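Local coordinates for uncharacterized conserved protein (PDB 3FRM) that is of unknown function but carries a GNAT acetyltransferase domain and so may transfer acetyl groups to a substrate not yet identified, at residues Ile7-Ile12 with Pro220-Val224; Thr41-Met47 with Ser73-Pro77; Gly94-Leu100 with Lys246-Glu252; Asp131-Tyr136 with Pro175-Asp180. One frame throughout, in Å; residues are numbered along the deposited sequence.

Interaction 1. Residues Ile7-Ile12 with Pro220-Val224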
# COMPACT_ATOMS: atom_id res chain seq x y z
N ILE A 7 -11.39 4.36 -19.15
CA ILE A 7 -11.17 3.01 -18.66
C ILE A 7 -11.87 2.72 -17.31
O ILE A 7 -11.88 3.57 -16.42
CB ILE A 7 -9.68 2.67 -18.64
CG1 ILE A 7 -9.22 2.42 -20.08
CG2 ILE A 7 -9.40 1.41 -17.79
CD1 ILE A 7 -7.74 2.36 -20.23
N THR A 8 -12.51 1.56 -17.19
CA THR A 8 -13.08 1.14 -15.92
C THR A 8 -12.80 -0.29 -15.50
O THR A 8 -12.17 -1.09 -16.22
CB THR A 8 -14.64 1.37 -15.81
OG1 THR A 8 -15.34 0.19 -16.23
CG2 THR A 8 -15.12 2.61 -16.57
N PHE A 9 -13.30 -0.62 -14.33
CA PHE A 9 -13.19 -1.97 -13.81
C PHE A 9 -13.73 -3.03 -14.76
O PHE A 9 -13.34 -4.20 -14.66
CB PHE A 9 -13.87 -2.06 -12.46
CG PHE A 9 -12.94 -1.81 -11.30
CD1 PHE A 9 -12.91 -0.56 -10.66
CD2 PHE A 9 -12.13 -2.84 -10.82
CE1 PHE A 9 -12.06 -0.33 -9.57
CE2 PHE A 9 -11.29 -2.64 -9.75
CZ PHE A 9 -11.24 -1.37 -9.13
N LYS A 10 -14.61 -2.62 -15.67
CA LYS A 10 -15.19 -3.54 -16.66
C LYS A 10 -14.09 -4.07 -17.59
O LYS A 10 -14.19 -5.18 -18.10
CB LYS A 10 -16.31 -2.87 -17.45
CG LYS A 10 -17.64 -2.83 -16.70
CD LYS A 10 -18.14 -1.39 -16.55
CE LYS A 10 -18.67 -0.81 -17.88
NZ LYS A 10 -18.43 0.65 -18.01
N ASP A 11 -13.04 -3.29 -17.77
CA ASP A 11 -11.93 -3.68 -18.63
C ASP A 11 -11.02 -4.73 -17.98
O ASP A 11 -10.16 -5.31 -18.63
CB ASP A 11 -11.15 -2.42 -18.97
CG ASP A 11 -12.01 -1.41 -19.71
OD1 ASP A 11 -12.63 -1.83 -20.72
OD2 ASP A 11 -12.09 -0.22 -19.29
N ILE A 12 -11.19 -4.97 -16.70
CA ILE A 12 -10.33 -5.92 -16.03
C ILE A 12 -10.78 -7.35 -16.29
O ILE A 12 -11.94 -7.64 -16.30
CB ILE A 12 -10.18 -5.54 -14.56
CG1 ILE A 12 -9.46 -4.17 -14.46
CG2 ILE A 12 -9.60 -6.69 -13.68
CD1 ILE A 12 -7.87 -4.14 -14.67
N PRO A 220 -3.55 1.87 -23.75
CA PRO A 220 -3.29 2.06 -22.33
C PRO A 220 -2.93 0.75 -21.63
O PRO A 220 -3.41 -0.36 -21.99
CB PRO A 220 -4.66 2.49 -21.78
CG PRO A 220 -5.46 2.97 -22.98
CD PRO A 220 -4.69 2.66 -24.23
N VAL A 221 -2.13 0.86 -20.58
CA VAL A 221 -1.91 -0.31 -19.79
C VAL A 221 -2.43 -0.19 -18.37
O VAL A 221 -2.29 0.89 -17.76
CB VAL A 221 -0.51 -0.99 -20.00
CG1 VAL A 221 0.46 -0.10 -20.70
CG2 VAL A 221 0.04 -1.70 -18.70
N ILE A 222 -3.08 -1.26 -17.92
CA ILE A 222 -3.89 -1.19 -16.76
C ILE A 222 -3.74 -2.45 -15.91
O ILE A 222 -3.30 -3.53 -16.39
CB ILE A 222 -5.38 -1.06 -17.14
CG1 ILE A 222 -5.96 -2.44 -17.52
CG2 ILE A 222 -5.59 0.04 -18.21
CD1 ILE A 222 -7.40 -2.44 -17.96
N LEU A 223 -4.06 -2.28 -14.63
CA LEU A 223 -3.90 -3.29 -13.63
C LEU A 223 -4.80 -2.97 -12.46
O LEU A 223 -5.21 -1.79 -12.28
CB LEU A 223 -2.48 -3.35 -13.16
CG LEU A 223 -1.94 -2.19 -12.34
CD1 LEU A 223 -2.04 -2.58 -10.87
CD2 LEU A 223 -0.49 -1.90 -12.71
N VAL A 224 -5.05 -4.00 -11.67
CA VAL A 224 -5.74 -3.86 -10.44
C VAL A 224 -4.87 -4.38 -9.33
O VAL A 224 -4.32 -5.42 -9.45
CB VAL A 224 -7.05 -4.68 -10.47
CG1 VAL A 224 -7.40 -5.20 -9.09
CG2 VAL A 224 -8.21 -3.84 -11.05
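Ile12 and Ile222 lie alongside each other running opposite ways, with Ile12 CD1 3.7 Å from Ile222 CD1. The contact lays the N-terminal turn of the chain, residues 7-12, on one face of strand 221-225 in the GNAT part of the sheet. Ile222 holds CG1 between its backbone N and carbonyl carbon (chi1 80°), which sends CD1 to Ile12 and to CB of Asp11 while CG2 turns to Ile7. Ile7 carries its CD1 out to the proline ring, 3.5 Å from Pro220 CB. One methyl of Val224, CG2, serves two partners: it lies 3.6 Å from Ile12 CG1 and 3.6 Å from Phe9 CE2, the ring crossing the valine at about a right angle. The turn that presents these groups is tied within itself. Thr8 N donates to Asp11 OD2 (2.8 Å), on the anti side of the carboxylate, and Lys10 N donates to Thr8 OG1 (3.0 Å) in an ST turn. The other carboxylate oxygen of Asp11 forms a salt bridge with Lys186. Between the two segments the attachment is thus wholly apolar, resting on packing of Ile, Val, Pro and Phe side chains, while polar groups stiffen the turn from within.

Interaction 2. Residues Thr41-Met47 with Ser73-Pro77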
# COMPACT_ATOMS: atom_id res chain seq x y z
N THR A 41 -16.78 -16.30 -7.52
CA THR A 41 -17.12 -15.10 -6.80
C THR A 41 -18.31 -14.39 -7.45
O THR A 41 -18.63 -14.63 -8.61
CB THR A 41 -15.86 -14.15 -6.72
OG1 THR A 41 -16.02 -13.19 -5.65
CG2 THR A 41 -15.57 -13.46 -8.05
N TRP A 42 -18.95 -13.51 -6.68
CA TRP A 42 -19.97 -12.66 -7.17
C TRP A 42 -19.40 -11.24 -7.36
O TRP A 42 -18.78 -10.73 -6.44
CB TRP A 42 -21.08 -12.56 -6.13
CG TRP A 42 -22.06 -13.62 -6.14
CD1 TRP A 42 -21.83 -14.99 -6.24
CD2 TRP A 42 -23.46 -13.46 -5.91
NE1 TRP A 42 -23.03 -15.67 -6.13
CE2 TRP A 42 -24.04 -14.76 -5.92
CE3 TRP A 42 -24.28 -12.35 -5.70
CZ2 TRP A 42 -25.41 -14.97 -5.75
CZ3 TRP A 42 -25.63 -12.58 -5.54
CH2 TRP A 42 -26.18 -13.87 -5.58
N ILE A 43 -19.63 -10.63 -8.52
CA ILE A 43 -19.25 -9.25 -8.78
C ILE A 43 -20.56 -8.44 -8.77
O ILE A 43 -21.36 -8.55 -9.67
CB ILE A 43 -18.60 -9.09 -10.15
CG1 ILE A 43 -17.54 -10.18 -10.41
CG2 ILE A 43 -17.97 -7.68 -10.36
CD1 ILE A 43 -16.39 -10.18 -9.48
N TYR A 44 -20.81 -7.62 -7.75
CA TYR A 44 -22.02 -6.80 -7.77
C TYR A 44 -21.88 -5.65 -8.77
O TYR A 44 -20.80 -5.08 -8.91
CB TYR A 44 -22.35 -6.20 -6.40
CG TYR A 44 -22.96 -7.16 -5.38
CD1 TYR A 44 -24.27 -7.62 -5.52
CD2 TYR A 44 -22.25 -7.56 -4.28
CE1 TYR A 44 -24.83 -8.47 -4.61
CE2 TYR A 44 -22.85 -8.43 -3.32
CZ TYR A 44 -24.11 -8.88 -3.52
OH TYR A 44 -24.67 -9.70 -2.59
N LYS A 45 -22.98 -5.32 -9.43
CA LYS A 45 -23.11 -4.13 -10.23
C LYS A 45 -23.89 -3.05 -9.47
O LYS A 45 -23.56 -1.86 -9.57
CB LYS A 45 -23.76 -4.48 -11.55
CG LYS A 45 -22.74 -5.19 -12.45
CD LYS A 45 -23.33 -6.16 -13.47
CE LYS A 45 -23.67 -5.45 -14.76
NZ LYS A 45 -24.63 -6.28 -15.54
N THR A 46 -24.88 -3.45 -8.69
CA THR A 46 -25.54 -2.51 -7.78
C THR A 46 -25.53 -3.02 -6.33
O THR A 46 -25.57 -4.20 -6.08
CB THR A 46 -26.97 -2.17 -8.23
OG1 THR A 46 -27.66 -3.41 -8.46
CG2 THR A 46 -26.92 -1.39 -9.52
N MSE A 47 -25.47 -2.09 -5.39
CA MSE A 47 -25.45 -2.38 -3.95
C MSE A 47 -26.64 -3.14 -3.43
O MSE A 47 -27.75 -2.62 -3.46
CB MSE A 47 -25.41 -1.06 -3.17
CG MSE A 47 -24.02 -0.58 -2.86
SE MSE A 47 -23.01 -1.71 -1.56
CE MSE A 47 -21.42 -0.55 -1.66
N SER A 73 -17.24 -15.12 -1.37
CA SER A 73 -16.65 -13.87 -1.73
C SER A 73 -17.50 -12.96 -2.66
O SER A 73 -18.21 -13.44 -3.50
CB SER A 73 -15.26 -14.13 -2.30
OG SER A 73 -15.34 -14.67 -3.57
N PHE A 74 -17.36 -11.65 -2.48
CA PHE A 74 -18.11 -10.68 -3.21
C PHE A 74 -17.25 -9.47 -3.43
O PHE A 74 -16.42 -9.13 -2.59
CB PHE A 74 -19.36 -10.25 -2.41
CG PHE A 74 -20.22 -11.43 -1.91
CD1 PHE A 74 -21.36 -11.80 -2.58
CD2 PHE A 74 -19.85 -12.16 -0.78
CE1 PHE A 74 -22.16 -12.89 -2.12
CE2 PHE A 74 -20.62 -13.26 -0.34
CZ PHE A 74 -21.78 -13.60 -1.00
N SER A 75 -17.44 -8.83 -4.59
CA SER A 75 -16.97 -7.49 -4.88
C SER A 75 -18.18 -6.62 -4.93
O SER A 75 -19.20 -7.09 -5.40
CB SER A 75 -16.41 -7.41 -6.27
OG SER A 75 -15.33 -8.23 -6.31
N PHE A 76 -18.01 -5.35 -4.57
CA PHE A 76 -19.09 -4.41 -4.59
C PHE A 76 -18.92 -3.42 -5.75
O PHE A 76 -17.97 -3.51 -6.52
CB PHE A 76 -19.24 -3.75 -3.20
CG PHE A 76 -19.73 -4.69 -2.14
CD1 PHE A 76 -21.06 -4.90 -1.96
CD2 PHE A 76 -18.85 -5.39 -1.34
CE1 PHE A 76 -21.52 -5.82 -0.98
CE2 PHE A 76 -19.27 -6.28 -0.39
CZ PHE A 76 -20.63 -6.51 -0.20
N PRO A 77 -19.87 -2.51 -5.93
CA PRO A 77 -19.79 -1.70 -7.16
C PRO A 77 -18.58 -0.76 -7.18
O PRO A 77 -18.15 -0.25 -6.15
CB PRO A 77 -21.07 -0.90 -7.12
CG PRO A 77 -22.02 -1.84 -6.22
CD PRO A 77 -21.13 -2.34 -5.18
O HOH W 1 -18.13 -5.36 -8.34
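This parallel strand pair closes a beta-alpha-beta unit: strand 41-44, helix 50-66 and strand 72-75 follow one another, and the two strands lie side by side. The axes of strand segments 41-44 and 73-75 come within 4.8 Å, at 21° to each other. Trp42 N donates to Ser73 O, Ser75 N to Trp42 O (3.0 Å) and Tyr44 N to Ser75 O (2.9 Å), so Trp42 and Tyr44 straddle Ser75 in the usual parallel ladder. At the start of the pair the hydroxyls Thr41 OG1 and Ser73 OG share a hydrogen bond of 2.6 Å. Beyond the ladder a water donates to both Tyr44 O and Phe76 O. Trp42 and Phe74 point the same way from the sheet, and Phe74 turns an edge to the tryptophan face in an offset edge-to-face pair, planes at 63°, with CE1 over the indole. The Tyr44 ring runs nearly parallel to those of Phe74 and Phe76 but is slid aside, so overlap is slight; its CD2 lies 3.7 Å from Phe76 CD1. Met47, a selenomethionine bent at chi2 (-68°), swings SE back to 3.8 Å from Phe76 CD1, an oblique Met-aromatic contact, and its backbone N meets the Pro77 ring. Helix 50-66 covers the aromatic face, Trp53 meeting Phe74 edge-to-face and Asp56 bonding Tyr44 OH; strand 25-29 flanks 41-44, and strand 241-251 flanks 72-75.

Interaction 3. Residues Gly94-Leu100 with Lys246-Glu252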
# COMPACT_ATOMS: atom_id res chain seq x y z
N GLY A 94 -17.79 -12.76 9.96
CA GLY A 94 -16.42 -13.16 9.93
C GLY A 94 -15.79 -13.06 8.55
O GLY A 94 -15.03 -13.99 8.17
N PHE A 95 -16.11 -12.01 7.79
CA PHE A 95 -15.47 -11.76 6.47
C PHE A 95 -14.26 -10.88 6.64
O PHE A 95 -14.22 -10.11 7.57
CB PHE A 95 -16.43 -11.02 5.49
CG PHE A 95 -17.40 -11.92 4.78
CD1 PHE A 95 -17.15 -12.29 3.47
CD2 PHE A 95 -18.51 -12.45 5.45
CE1 PHE A 95 -18.02 -13.18 2.80
CE2 PHE A 95 -19.41 -13.36 4.81
CZ PHE A 95 -19.17 -13.71 3.47
N GLN A 96 -13.28 -11.01 5.75
CA GLN A 96 -12.21 -10.06 5.60
C GLN A 96 -12.66 -8.98 4.60
O GLN A 96 -13.14 -9.31 3.50
CB GLN A 96 -11.00 -10.73 4.99
CG GLN A 96 -10.51 -12.06 5.59
CD GLN A 96 -9.51 -12.78 4.61
OE1 GLN A 96 -8.87 -12.13 3.75
NE2 GLN A 96 -9.41 -14.11 4.73
N ILE A 97 -12.43 -7.72 4.92
CA ILE A 97 -12.80 -6.61 4.03
C ILE A 97 -11.56 -6.06 3.40
O ILE A 97 -10.60 -5.83 4.10
CB ILE A 97 -13.48 -5.52 4.81
CG1 ILE A 97 -14.66 -6.13 5.54
CG2 ILE A 97 -13.98 -4.40 3.90
CD1 ILE A 97 -15.54 -5.11 6.31
N GLY A 98 -11.56 -5.82 2.09
CA GLY A 98 -10.43 -5.16 1.50
C GLY A 98 -10.87 -4.26 0.36
O GLY A 98 -12.05 -4.14 0.10
N VAL A 99 -9.91 -3.64 -0.31
CA VAL A 99 -10.19 -2.73 -1.40
C VAL A 99 -9.31 -3.09 -2.60
O VAL A 99 -8.08 -3.34 -2.46
CB VAL A 99 -9.92 -1.30 -0.95
CG1 VAL A 99 -10.01 -0.29 -2.11
CG2 VAL A 99 -10.92 -0.90 0.14
N LEU A 100 -9.94 -3.19 -3.77
CA LEU A 100 -9.19 -3.32 -5.02
C LEU A 100 -9.06 -1.93 -5.53
O LEU A 100 -9.99 -1.15 -5.40
CB LEU A 100 -9.98 -4.11 -6.04
CG LEU A 100 -9.92 -5.64 -6.12
CD1 LEU A 100 -9.03 -6.37 -5.05
CD2 LEU A 100 -11.36 -6.18 -6.13
N LYS A 246 -12.75 -0.75 -5.60
CA LYS A 246 -13.88 -1.63 -5.24
C LYS A 246 -13.62 -2.20 -3.87
O LYS A 246 -12.50 -2.69 -3.62
CB LYS A 246 -13.93 -2.84 -6.18
CG LYS A 246 -14.59 -2.62 -7.51
CD LYS A 246 -15.05 -3.97 -8.14
CE LYS A 246 -15.76 -3.60 -9.45
NZ LYS A 246 -16.38 -4.68 -10.26
N TYR A 247 -14.64 -2.21 -3.02
CA TYR A 247 -14.65 -3.05 -1.82
C TYR A 247 -14.84 -4.52 -2.21
O TYR A 247 -15.53 -4.83 -3.17
CB TYR A 247 -15.75 -2.61 -0.82
CG TYR A 247 -15.24 -1.48 -0.02
CD1 TYR A 247 -14.46 -1.68 1.11
CD2 TYR A 247 -15.43 -0.18 -0.47
CE1 TYR A 247 -13.88 -0.60 1.79
CE2 TYR A 247 -14.90 0.89 0.19
CZ TYR A 247 -14.12 0.71 1.31
OH TYR A 247 -13.59 1.85 1.91
N HIS A 248 -14.26 -5.43 -1.43
CA HIS A 248 -14.35 -6.83 -1.70
C HIS A 248 -14.15 -7.60 -0.38
O HIS A 248 -13.40 -7.20 0.52
CB HIS A 248 -13.37 -7.28 -2.82
CG HIS A 248 -12.02 -7.68 -2.31
ND1 HIS A 248 -10.98 -6.78 -2.19
CD2 HIS A 248 -11.57 -8.86 -1.83
CE1 HIS A 248 -9.93 -7.40 -1.67
NE2 HIS A 248 -10.26 -8.66 -1.46
N ILE A 249 -14.90 -8.67 -0.23
CA ILE A 249 -14.83 -9.39 1.01
C ILE A 249 -14.60 -10.84 0.72
O ILE A 249 -15.04 -11.31 -0.32
CB ILE A 249 -16.13 -9.18 1.81
CG1 ILE A 249 -17.35 -9.63 1.03
CG2 ILE A 249 -16.30 -7.68 2.12
CD1 ILE A 249 -18.57 -9.79 1.95
N LEU A 250 -14.00 -11.54 1.68
CA LEU A 250 -13.60 -12.94 1.56
C LEU A 250 -13.71 -13.62 2.91
O LEU A 250 -13.25 -13.08 3.92
CB LEU A 250 -12.12 -13.03 1.07
CG LEU A 250 -11.45 -14.43 0.98
CD1 LEU A 250 -12.24 -15.36 0.05
CD2 LEU A 250 -10.01 -14.28 0.41
N LYS A 251 -14.36 -14.78 2.92
CA LYS A 251 -14.36 -15.70 4.04
C LYS A 251 -13.80 -17.00 3.51
O LYS A 251 -14.40 -17.63 2.66
CB LYS A 251 -15.76 -15.95 4.58
CG LYS A 251 -15.76 -16.72 5.90
CD LYS A 251 -17.18 -16.83 6.42
CE LYS A 251 -17.25 -17.56 7.76
NZ LYS A 251 -18.57 -17.29 8.43
N GLU A 252 -12.65 -17.40 4.02
CA GLU A 252 -11.93 -18.54 3.47
C GLU A 252 -12.62 -19.86 3.77
O GLU A 252 -12.40 -20.83 3.03
CB GLU A 252 -10.50 -18.52 3.96
CG GLU A 252 -9.70 -17.33 3.40
CD GLU A 252 -8.26 -17.22 3.95
OE1 GLU A 252 -7.73 -16.08 3.97
OE2 GLU A 252 -7.64 -18.26 4.35
O HOH W 2 -11.36 -15.57 6.12
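Gly94 meets the extended chain of Lys251 through its carbonyl oxygen, 3.6 Å from Lys251 CG, just before strand 96-105 pairs antiparallel with 241-251. Phe95 is sandwiched: Ile249 CD1 presses on one face of its ring, 3.3 Å from Phe95 CD1, and Lys251 CB sits over the centre of the opposite face in a CH-pi contact. Gln96 and Leu250 form a hydrogen-bonded pair. The extended glutamine carries NE2 to Glu252 OE1 (2.7 Å), which it meets from above the carboxylate plane though nearly in its own amide plane; a water links the same NE2 to Glu252 N. Ile97 lies beside Ile249 and brings CG2 to the edge of the Tyr247 ring. Gly98 pairs with His248, whose chi1 of 89° folds the imidazole over the glycine, one face above Gly98 N. Val99 CG2 rests over the tyrosine face, 3.4 Å from Tyr247 CE1; that phenol bonds His201 of the second subunit. Leu100 pairs with Lys246 and lays CD1 3.5 Å from His248 ND1. Buried here, ND1 has no modelled polar partner. Six backbone bonds therefore set the register, including Leu100 N to Lys246 O at 2.6 Å, while contacts over ring faces pack both sides of the ladder and the Gln96-Glu252 bond closes the end.

Interaction 4. Residues Asp131-Tyr136 with Pro175-Asp180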
# COMPACT_ATOMS: atom_id res chain seq x y z
N ASP A 131 11.15 -21.70 -15.17
CA ASP A 131 11.77 -20.51 -14.64
C ASP A 131 10.70 -19.53 -14.20
O ASP A 131 10.89 -18.80 -13.25
CB ASP A 131 12.64 -19.81 -15.70
CG ASP A 131 13.91 -20.57 -16.02
OD1 ASP A 131 14.40 -20.39 -17.16
OD2 ASP A 131 14.42 -21.35 -15.16
N TYR A 132 9.59 -19.48 -14.93
CA TYR A 132 8.52 -18.59 -14.55
C TYR A 132 8.00 -19.05 -13.17
O TYR A 132 7.92 -18.28 -12.21
CB TYR A 132 7.43 -18.60 -15.64
CG TYR A 132 6.14 -17.95 -15.24
CD1 TYR A 132 5.87 -16.65 -15.61
CD2 TYR A 132 5.16 -18.67 -14.50
CE1 TYR A 132 4.68 -16.03 -15.26
CE2 TYR A 132 3.91 -18.03 -14.12
CZ TYR A 132 3.71 -16.69 -14.51
OH TYR A 132 2.56 -15.97 -14.19
N LEU A 133 7.71 -20.34 -13.05
CA LEU A 133 7.14 -20.86 -11.79
C LEU A 133 8.11 -20.75 -10.64
O LEU A 133 7.72 -20.51 -9.49
CB LEU A 133 6.72 -22.28 -11.97
CG LEU A 133 5.57 -22.40 -12.95
CD1 LEU A 133 5.37 -23.91 -13.18
CD2 LEU A 133 4.31 -21.70 -12.38
N HIS A 134 9.38 -20.85 -10.96
CA HIS A 134 10.41 -20.65 -9.99
C HIS A 134 10.33 -19.29 -9.31
O HIS A 134 10.49 -19.18 -8.10
CB HIS A 134 11.77 -20.82 -10.64
CG HIS A 134 12.89 -20.58 -9.69
ND1 HIS A 134 13.60 -19.40 -9.66
CD2 HIS A 134 13.38 -21.34 -8.68
CE1 HIS A 134 14.50 -19.45 -8.70
NE2 HIS A 134 14.39 -20.62 -8.09
N VAL A 135 10.08 -18.24 -10.09
CA VAL A 135 9.98 -16.91 -9.50
C VAL A 135 8.67 -16.84 -8.71
O VAL A 135 8.59 -16.32 -7.58
CB VAL A 135 9.98 -15.82 -10.59
CG1 VAL A 135 9.68 -14.43 -9.96
CG2 VAL A 135 11.29 -15.86 -11.39
N TYR A 136 7.64 -17.36 -9.34
CA TYR A 136 6.34 -17.43 -8.75
C TYR A 136 6.38 -17.98 -7.31
O TYR A 136 5.76 -17.39 -6.42
CB TYR A 136 5.41 -18.25 -9.65
CG TYR A 136 4.03 -18.19 -9.14
CD1 TYR A 136 3.22 -17.05 -9.35
CD2 TYR A 136 3.54 -19.24 -8.39
CE1 TYR A 136 1.93 -16.99 -8.80
CE2 TYR A 136 2.27 -19.20 -7.87
CZ TYR A 136 1.47 -18.09 -8.06
OH TYR A 136 0.23 -18.12 -7.49
N PRO A 175 16.48 -16.71 -13.59
CA PRO A 175 15.18 -16.05 -13.70
C PRO A 175 14.89 -15.22 -12.44
O PRO A 175 15.20 -15.65 -11.34
CB PRO A 175 14.21 -17.19 -13.85
CG PRO A 175 14.88 -18.36 -13.15
CD PRO A 175 16.37 -18.15 -13.28
N VAL A 176 14.30 -14.06 -12.62
CA VAL A 176 14.28 -13.04 -11.60
C VAL A 176 12.97 -12.17 -11.50
O VAL A 176 12.67 -11.62 -10.45
CB VAL A 176 15.54 -12.20 -11.81
CG1 VAL A 176 15.27 -10.70 -11.80
CG2 VAL A 176 16.64 -12.65 -10.84
N GLY A 177 12.21 -12.08 -12.59
CA GLY A 177 10.99 -11.23 -12.68
C GLY A 177 9.91 -11.90 -13.53
O GLY A 177 10.22 -12.56 -14.52
N ILE A 178 8.65 -11.75 -13.17
CA ILE A 178 7.59 -12.28 -14.03
C ILE A 178 6.40 -11.32 -14.19
O ILE A 178 6.21 -10.37 -13.40
CB ILE A 178 7.12 -13.75 -13.59
CG1 ILE A 178 6.53 -13.70 -12.18
CG2 ILE A 178 8.30 -14.78 -13.68
CD1 ILE A 178 5.95 -15.12 -11.72
N VAL A 179 5.60 -11.53 -15.23
CA VAL A 179 4.34 -10.80 -15.28
C VAL A 179 3.49 -11.53 -16.26
O VAL A 179 4.02 -12.16 -17.16
CB VAL A 179 4.57 -9.29 -15.70
CG1 VAL A 179 5.27 -9.16 -17.13
CG2 VAL A 179 3.28 -8.49 -15.58
N ASP A 180 2.18 -11.45 -16.04
CA ASP A 180 1.14 -11.86 -16.98
C ASP A 180 0.54 -10.66 -17.71
O ASP A 180 0.37 -9.61 -17.12
CB ASP A 180 -0.00 -12.45 -16.18
CG ASP A 180 0.38 -13.70 -15.52
OD1 ASP A 180 -0.54 -14.47 -15.18
OD2 ASP A 180 1.59 -13.96 -15.38
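Ile178 packs beneath Tyr132 and Val135, joining helix 129-136 to strand 174-183, one of the antiparallel strands of the GNAT domain. The helix segment crosses the strand segment at 79°, with their axes 7.7 Å apart at closest approach. Ile178 has the most surface buried and spreads its two branches over the helix. With CG1 between the backbone N and carbonyl carbon, CD1 reaches over one face of the Tyr132 ring, 4.0 Å from its centroid, in a CH-pi contact, and also touches Tyr136 CB. The other branch, CG2, fits between Tyr132 CD1 (3.6 Å) and Val135 CB (3.7 Å). The ends of Ile178 and Val135 meet head on. Pro175 packs on Asp131 at the start of residues 131-136: its CB lies 3.6 Å from Asp131 CB, and its CG touches the carboxylate at Asp131 OD2, while Asp131 OD1 is bonded to Tyr170. Val135 CG2 settles on the backbone between Pro175 and Val176, 3.7 Å from Val176 N, where Val176 and Gly177 both face Ala169 in a classic beta bulge. Helix 145-158 packs on Tyr132 and Tyr136 as well. At the far end, Tyr132 CG stands anti to the backbone N (chi1 167°), projecting the phenol along the strand to Asp180. There Tyr132 OH donates to the syn lone pair of Asp180 OD2 at 2.5 Å, ring and carboxylate planes 27° apart.

All four contacts reach one mixed sheet. Interactions 2 and 3 occupy the same end of it, centres about 11 Å apart: strands 72-75 and 241-251 are neighbours, and Phe74 O and Phe76 N probably bond across to Ile249 N and Tyr247 O. Both are strand ladders, but interaction 2 is parallel, aromatic and buried, whereas interaction 3 is antiparallel, partly buried and in touch with the second subunit. Interaction 1, also partly buried, abuts interaction 3 where Phe9 packs on Lys246 and Val224 on Leu100, yet has apolar contacts alone between its segments. Interaction 4, buried, lies across the chain's centre from interactions 2 and 3, and joins helix to strand by packing and a phenol-carboxylate bond.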